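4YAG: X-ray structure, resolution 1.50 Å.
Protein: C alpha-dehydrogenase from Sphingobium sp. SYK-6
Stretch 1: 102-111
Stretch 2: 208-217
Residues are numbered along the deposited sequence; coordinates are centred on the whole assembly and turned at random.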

# COMPACT_ATOMS: atom_id res chain seq x y z
N ASP A 102 8.74 -9.45 -15.56
CA ASP A 102 9.10 -8.39 -16.52
C ASP A 102 9.05 -7.02 -15.83
O ASP A 102 9.68 -6.07 -16.29
CB ASP A 102 8.13 -8.36 -17.71
CG ASP A 102 8.33 -9.50 -18.69
OD1 ASP A 102 9.34 -10.21 -18.59
OD2 ASP A 102 7.47 -9.66 -19.58
N ALA A 103 8.29 -6.90 -14.75
CA ALA A 103 8.15 -5.59 -14.10
C ALA A 103 9.48 -5.13 -13.50
O ALA A 103 10.23 -5.91 -12.91
CB ALA A 103 7.08 -5.64 -13.01
N THR A 104 9.77 -3.85 -13.69
CA THR A 104 10.99 -3.24 -13.16
C THR A 104 10.64 -2.25 -12.06
O THR A 104 9.47 -1.99 -11.79
CB THR A 104 11.70 -2.51 -14.24
OG1 THR A 104 10.87 -1.41 -14.66
CG2 THR A 104 12.02 -3.41 -15.39
N TYR A 105 11.66 -1.67 -11.44
CA TYR A 105 11.45 -0.65 -10.43
C TYR A 105 10.62 0.51 -11.00
O TYR A 105 9.80 1.07 -10.29
CB TYR A 105 12.78 -0.13 -9.92
CG TYR A 105 13.44 -0.95 -8.81
CD1 TYR A 105 12.73 -1.35 -7.69
CD2 TYR A 105 14.79 -1.28 -8.88
CE1 TYR A 105 13.34 -2.08 -6.65
CE2 TYR A 105 15.41 -2.00 -7.86
CZ TYR A 105 14.69 -2.38 -6.75
OH TYR A 105 15.30 -3.08 -5.72
N GLN A 106 10.81 0.84 -12.27
CA GLN A 106 10.02 1.92 -12.86
C GLN A 106 8.54 1.58 -12.85
O GLN A 106 7.71 2.46 -12.63
CB GLN A 106 10.47 2.24 -14.29
CG GLN A 106 11.72 3.10 -14.39
CD GLN A 106 11.41 4.57 -14.27
OE1 GLN A 106 11.02 5.04 -13.20
NE2 GLN A 106 11.54 5.32 -15.38
N ASP A 107 8.21 0.32 -13.10
CA ASP A 107 6.83 -0.11 -13.08
C ASP A 107 6.23 -0.06 -11.67
O ASP A 107 5.09 0.39 -11.47
CB ASP A 107 6.71 -1.49 -13.72
CG ASP A 107 7.18 -1.49 -15.15
OD1 ASP A 107 6.76 -0.57 -15.89
OD2 ASP A 107 7.98 -2.36 -15.56
N TRP A 108 6.98 -0.50 -10.67
CA TRP A 108 6.54 -0.36 -9.28
C TRP A 108 6.34 1.10 -8.90
O TRP A 108 5.32 1.47 -8.34
CB TRP A 108 7.57 -0.98 -8.33
CG TRP A 108 7.33 -2.45 -8.11
CD1 TRP A 108 8.07 -3.49 -8.58
CD2 TRP A 108 6.26 -3.02 -7.36
NE1 TRP A 108 7.53 -4.68 -8.16
CE2 TRP A 108 6.41 -4.42 -7.41
CE3 TRP A 108 5.20 -2.49 -6.63
CZ2 TRP A 108 5.52 -5.28 -6.78
CZ3 TRP A 108 4.32 -3.33 -6.02
CH2 TRP A 108 4.49 -4.71 -6.09
N ASP A 109 7.31 1.93 -9.23
CA ASP A 109 7.24 3.33 -8.88
C ASP A 109 6.05 4.01 -9.55
O ASP A 109 5.35 4.79 -8.93
CB ASP A 109 8.55 4.03 -9.20
CG ASP A 109 9.68 3.61 -8.27
OD1 ASP A 109 9.39 3.07 -7.18
OD2 ASP A 109 10.85 3.86 -8.61
N TYR A 110 5.84 3.70 -10.82
CA TYR A 110 4.68 4.22 -11.55
C TYR A 110 3.37 3.79 -10.92
O TYR A 110 2.49 4.60 -10.63
CB TYR A 110 4.75 3.66 -12.96
CG TYR A 110 3.52 3.77 -13.84
CD1 TYR A 110 2.80 4.95 -13.94
CD2 TYR A 110 3.12 2.69 -14.61
CE1 TYR A 110 1.71 5.03 -14.78
CE2 TYR A 110 2.05 2.77 -15.45
CZ TYR A 110 1.34 3.94 -15.54
OH TYR A 110 0.28 4.00 -16.41
N GLY A 111 3.21 2.49 -10.70
CA GLY A 111 1.95 2.01 -10.19
C GLY A 111 1.62 2.52 -8.80
O GLY A 111 0.45 2.81 -8.48
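Stretch 2 (208-217) AGSGLAETEQ

Residues 208–212 run as an irregular loop across the first turn of the helix that begins at Y105, in the opposite direction to stretch 1, since Q106 pairs with S210 and A103 with G211. L212 then occupies the N-cap position of a second helix, which starts at A213 and runs on beyond Q217. The closest CA atoms are A103 CA and G211 CA, 5.1 Å apart.

D107, pointing toward the loop, organises the contact. Its OD1 accepts a hydrogen bond from S210 OG (2.7 Å) and its OD2 one from G211 N (2.9 Å); OD2 also receives T104 N at 3.0 Å, so a single carboxylate ties the loop to the start of its own helix. S210, with chi1 at t, does double duty, since its OG also accepts from L212 N at 3.1 Å.

L212 covers the most surface. Its CA-to-CB bond points sideways, but the end of its chi1 m, chi2 t side chain comes nearer to stretch 1, placing CG 3.6 Å from D107 OD2 and CD2 4.0 Å from D102 CB, while CD1 lies 4.4 Å from A103 CB. Leucine suits the site because its branched apolar end rests against these CB carbons. Q106 reaches the first residue of stretch 2, its amide NE2 donating to A208 O at 2.8 Å.

Two glycines serve different ends. G209 adopts phi 87°, where a CB would jam against the preceding carbonyl; at G211 one would clash with D102 O, which instead receives a CA-H...O contact from G211 CA at 3.4 Å.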

# COMPACT_ATOMS: atom_id res chain seq x y z
N ALA A 208 11.01 5.29 -19.46
CA ALA A 208 12.32 4.71 -19.73
C ALA A 208 12.61 3.61 -18.71
O ALA A 208 12.53 3.84 -17.52
CB ALA A 208 13.40 5.76 -19.67
N GLY A 209 12.94 2.42 -19.18
CA GLY A 209 13.28 1.36 -18.24
C GLY A 209 12.10 0.56 -17.73
O GLY A 209 12.27 -0.32 -16.90
N SER A 210 10.90 0.86 -18.22
CA SER A 210 9.75 0.01 -17.97
C SER A 210 9.96 -1.34 -18.64
O SER A 210 10.59 -1.44 -19.70
CB SER A 210 8.48 0.65 -18.52
OG SER A 210 7.38 -0.24 -18.46
N GLY A 211 9.44 -2.39 -18.03
CA GLY A 211 9.47 -3.69 -18.66
C GLY A 211 8.15 -4.12 -19.28
O GLY A 211 8.04 -5.24 -19.76
N LEU A 212 7.16 -3.23 -19.29
CA LEU A 212 5.78 -3.61 -19.62
C LEU A 212 5.21 -2.89 -20.84
O LEU A 212 4.00 -2.88 -21.05
CB LEU A 212 4.88 -3.34 -18.41
CG LEU A 212 5.25 -4.16 -17.17
CD1 LEU A 212 4.39 -3.79 -15.99
CD2 LEU A 212 5.18 -5.66 -17.46
N ALA A 213 6.06 -2.28 -21.66
CA ALA A 213 5.55 -1.58 -22.84
C ALA A 213 4.74 -2.51 -23.73
O ALA A 213 3.70 -2.12 -24.26
CB ALA A 213 6.68 -0.96 -23.62
N GLU A 214 5.20 -3.75 -23.89
CA GLU A 214 4.51 -4.70 -24.75
C GLU A 214 3.12 -5.00 -24.19
O GLU A 214 2.14 -5.07 -24.95
CB GLU A 214 5.32 -5.99 -24.92
CG GLU A 214 4.64 -7.02 -25.81
CD GLU A 214 5.49 -8.28 -26.03
OE1 GLU A 214 6.68 -8.29 -25.61
OE2 GLU A 214 4.97 -9.25 -26.61
N THR A 215 3.03 -5.14 -22.88
CA THR A 215 1.76 -5.40 -22.24
C THR A 215 0.81 -4.22 -22.44
O THR A 215 -0.37 -4.40 -22.72
CB THR A 215 1.93 -5.71 -20.74
OG1 THR A 215 2.68 -6.93 -20.62
CG2 THR A 215 0.59 -5.88 -20.08
N GLU A 216 1.34 -3.01 -22.30
CA GLU A 216 0.53 -1.81 -22.48
C GLU A 216 0.01 -1.69 -23.90
O GLU A 216 -1.12 -1.24 -24.14
CB GLU A 216 1.34 -0.56 -22.11
CG GLU A 216 1.63 -0.44 -20.64
CD GLU A 216 2.48 0.77 -20.29
OE1 GLU A 216 3.27 1.20 -21.15
OE2 GLU A 216 2.34 1.30 -19.16
N GLN A 217 0.83 -2.08 -24.87
CA GLN A 217 0.39 -2.00 -26.26
C GLN A 217 -0.71 -3.02 -26.54
O GLN A 217 -1.63 -2.74 -27.31
CB GLN A 217 1.56 -2.18 -27.21
CG GLN A 217 2.55 -1.03 -27.15
CD GLN A 217 3.90 -1.40 -27.74
OE1 GLN A 217 4.01 -2.38 -28.49
NE2 GLN A 217 4.93 -0.64 -27.40
O HOH W 1 -0.04 1.61 -17.76